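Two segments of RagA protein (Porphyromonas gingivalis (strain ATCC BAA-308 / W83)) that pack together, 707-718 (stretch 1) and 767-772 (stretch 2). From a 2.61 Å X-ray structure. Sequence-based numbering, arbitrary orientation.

Stretch 1, residues 707-718: TNDMLIDVPMPY
Stretch 2 (767-772) TKLFFG

Two chain segments can pack mainly through side chains, with no hydrogen bond between them, and this pair from RagA is a compact example. Stretch 1 is largely extended. Thr707 and Asn708 finish a strand that begins earlier in the chain; Asp709, at phi/psi 52/41, breaks it, and Met710 (-59/127) leads into a second strand, with phi between -66° and -104° and psi between 84° and 129° from Leu711 to Pro715. Met716 (-98/147) and Pro717 (-58/139) continue extended, and Tyr718 turns at -69/-14. Stretch 2 has no regular helix or strand: Lys768 lies at -163/146, Leu769 at -122/-127 and Phe770 at -138/154, before Phe771 (63/23) and Gly772 (73/9) take positive phi. At the angles of Gly772 a CB would jam against the preceding carbonyl O, which by itself calls for glycine.

The touching parts run in broadly the same direction, 33° apart. In register, Ile712 CA lies 8.6 Å from Leu769 CA, and Val714 CA lies 7.6 Å from Phe770 CA. Such spacing leaves room for side chains between the backbones, and no hydrogen bond crosses. The contact buries 319 Å², both sides summed.

Alternation along the strand supplies the apolar surface: Ile712 and Val714 point toward stretch 2, whereas Leu711 and Asp713 are out of reach. Phe770, also directed toward its partner, has chi1 off the wells at 34° and chi2 at -81°. Ile712 (m, t) brings CD1 to the edge of this ring, 4.1 Å from Phe770 CD1. Val714 (t) places CG1 4.3 Å from Phe770 CD2, and Pro715, its ring C-gamma exo, sets CD 3.7 Å from Phe770 CZ. These contacts are dispersive and bury hydrocarbon against an aromatic ring.

The same methyl serves a second aromatic: Val714 CG1 is 3.5 Å from Phe771 CZ. Phe771 (chi1 m, chi2 -29°) is exposed overall, yet its ring also approaches Pro717, C-gamma endo, with CE2 4.4 Å from Pro717 CD. Pro715 O lies at this ring's edge, 4.1 Å from Phe771 CE2.

At the other end the chemistry becomes polar but forms no bond. Asn708 ND2 comes within 4.4 Å of Lys768 NZ, a nitrogen hydrogen-bonded elsewhere in the structure; both atoms are donors, so no bond between them would be expected. Lys768 reaches there through a t, t, m chain with chi4 at 102°, while Asn708 has chi1 at -97° and chi2 at 86°.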

# COMPACT_ATOMS: atom_id res chain seq x y z
N THR A 707 17.35 9.23 -39.42
CA THR A 707 17.14 9.73 -38.07
C THR A 707 18.25 10.71 -37.70
O THR A 707 19.43 10.40 -37.84
CB THR A 707 17.08 8.58 -37.05
OG1 THR A 707 16.17 7.57 -37.51
CG2 THR A 707 16.64 9.12 -35.70
N ASN A 708 17.84 11.89 -37.22
CA ASN A 708 18.74 12.97 -36.81
C ASN A 708 18.28 13.50 -35.46
O ASN A 708 17.16 13.26 -35.03
CB ASN A 708 18.77 14.11 -37.84
CG ASN A 708 19.93 14.00 -38.79
OD1 ASN A 708 19.85 13.31 -39.81
ND2 ASN A 708 21.04 14.64 -38.44
N ASP A 709 19.17 14.28 -34.82
CA ASP A 709 19.01 14.64 -33.41
C ASP A 709 18.77 13.38 -32.57
O ASP A 709 17.95 13.36 -31.64
CB ASP A 709 17.88 15.66 -33.21
CG ASP A 709 18.23 17.03 -33.76
OD1 ASP A 709 19.18 17.10 -34.55
OD2 ASP A 709 17.56 18.03 -33.42
N MET A 710 19.52 12.33 -32.90
CA MET A 710 19.22 10.98 -32.44
C MET A 710 19.22 10.90 -30.91
O MET A 710 20.19 11.30 -30.25
CB MET A 710 20.24 10.01 -33.04
CG MET A 710 20.25 8.63 -32.42
SD MET A 710 20.74 7.36 -33.60
CE MET A 710 19.22 7.28 -34.50
N LEU A 711 18.14 10.37 -30.35
CA LEU A 711 18.04 10.21 -28.90
C LEU A 711 18.86 9.00 -28.52
O LEU A 711 18.40 7.86 -28.63
CB LEU A 711 16.59 10.08 -28.46
CG LEU A 711 16.00 11.47 -28.28
CD1 LEU A 711 14.48 11.47 -28.24
CD2 LEU A 711 16.61 12.08 -27.01
N ILE A 712 20.09 9.22 -28.11
CA ILE A 712 20.94 8.14 -27.63
C ILE A 712 20.99 8.23 -26.12
O ILE A 712 21.23 9.31 -25.55
CB ILE A 712 22.35 8.20 -28.24
CG1 ILE A 712 22.30 8.00 -29.77
CG2 ILE A 712 23.26 7.16 -27.56
CD1 ILE A 712 23.66 7.61 -30.41
N ASP A 713 20.72 7.11 -25.46
CA ASP A 713 20.95 6.98 -24.03
C ASP A 713 22.47 6.81 -23.90
O ASP A 713 23.01 5.70 -23.85
CB ASP A 713 20.16 5.80 -23.46
CG ASP A 713 20.05 5.84 -21.95
OD1 ASP A 713 20.67 6.71 -21.33
OD2 ASP A 713 19.34 4.98 -21.39
N VAL A 714 23.15 7.94 -23.89
CA VAL A 714 24.61 7.94 -24.10
C VAL A 714 25.28 7.22 -22.94
O VAL A 714 25.00 7.53 -21.77
CB VAL A 714 25.13 9.37 -24.26
CG1 VAL A 714 26.63 9.39 -24.05
CG2 VAL A 714 24.77 9.93 -25.65
N PRO A 715 26.14 6.23 -23.21
CA PRO A 715 26.87 5.55 -22.13
C PRO A 715 27.88 6.50 -21.49
O PRO A 715 28.70 7.10 -22.18
CB PRO A 715 27.56 4.38 -22.84
CG PRO A 715 26.94 4.28 -24.23
CD PRO A 715 26.45 5.67 -24.54
N MET A 716 27.83 6.62 -20.21
CA MET A 716 28.83 7.57 -19.77
C MET A 716 30.08 6.85 -19.28
O MET A 716 29.99 5.74 -18.76
CB MET A 716 28.29 8.46 -18.64
CG MET A 716 26.89 9.00 -18.89
SD MET A 716 26.98 10.67 -19.54
CE MET A 716 27.80 11.46 -18.15
N PRO A 717 31.26 7.45 -19.46
CA PRO A 717 32.45 6.95 -18.77
C PRO A 717 32.23 6.96 -17.27
O PRO A 717 31.67 7.90 -16.72
CB PRO A 717 33.55 7.94 -19.17
CG PRO A 717 32.87 9.05 -19.91
CD PRO A 717 31.59 8.51 -20.44
N TYR A 718 32.69 5.89 -16.62
CA TYR A 718 32.42 5.72 -15.20
C TYR A 718 33.15 6.74 -14.33
O TYR A 718 32.80 6.87 -13.16
CB TYR A 718 32.77 4.30 -14.77
CG TYR A 718 31.82 3.27 -15.30
CD1 TYR A 718 30.47 3.56 -15.48
CD2 TYR A 718 32.26 1.99 -15.65
CE1 TYR A 718 29.59 2.61 -15.97
CE2 TYR A 718 31.38 1.04 -16.14
CZ TYR A 718 30.05 1.35 -16.30
OH TYR A 718 29.19 0.41 -16.79
N THR A 767 25.42 6.62 -38.80
CA THR A 767 26.20 7.61 -39.53
C THR A 767 26.93 8.60 -38.62
O THR A 767 27.82 9.31 -39.10
CB THR A 767 25.30 8.38 -40.52
OG1 THR A 767 24.10 8.82 -39.88
CG2 THR A 767 24.91 7.48 -41.68
N LYS A 768 26.62 8.64 -37.33
CA LYS A 768 27.28 9.54 -36.40
C LYS A 768 26.99 9.03 -35.01
O LYS A 768 25.89 8.51 -34.75
CB LYS A 768 26.78 10.99 -36.55
CG LYS A 768 27.63 12.03 -35.84
CD LYS A 768 27.02 13.45 -35.90
CE LYS A 768 26.73 13.92 -37.31
NZ LYS A 768 25.27 13.80 -37.61
N LEU A 769 27.96 9.19 -34.10
CA LEU A 769 27.82 8.64 -32.75
C LEU A 769 27.93 9.78 -31.76
O LEU A 769 27.18 10.74 -31.84
CB LEU A 769 28.78 7.51 -32.52
CG LEU A 769 28.44 6.24 -33.28
CD1 LEU A 769 29.63 5.28 -33.35
CD2 LEU A 769 27.23 5.62 -32.62
N PHE A 770 28.82 9.67 -30.78
CA PHE A 770 28.94 10.64 -29.70
C PHE A 770 30.42 10.88 -29.44
O PHE A 770 31.26 10.02 -29.71
CB PHE A 770 28.23 10.15 -28.42
CG PHE A 770 28.28 8.65 -28.20
CD1 PHE A 770 27.41 7.80 -28.85
CD2 PHE A 770 29.18 8.11 -27.29
CE1 PHE A 770 27.44 6.43 -28.63
CE2 PHE A 770 29.21 6.74 -27.06
CZ PHE A 770 28.33 5.90 -27.74
N PHE A 771 30.74 12.07 -28.91
CA PHE A 771 32.09 12.42 -28.48
C PHE A 771 33.09 12.41 -29.63
O PHE A 771 34.30 12.25 -29.41
CB PHE A 771 32.58 11.48 -27.37
CG PHE A 771 31.59 11.30 -26.23
CD1 PHE A 771 30.70 12.32 -25.90
CD2 PHE A 771 31.56 10.13 -25.50
CE1 PHE A 771 29.78 12.17 -24.85
CE2 PHE A 771 30.65 9.97 -24.45
CZ PHE A 771 29.75 11.00 -24.13
N GLY A 772 32.62 12.57 -30.87
CA GLY A 772 33.54 12.41 -31.98
C GLY A 772 33.95 10.99 -32.28
O GLY A 772 34.85 10.78 -33.10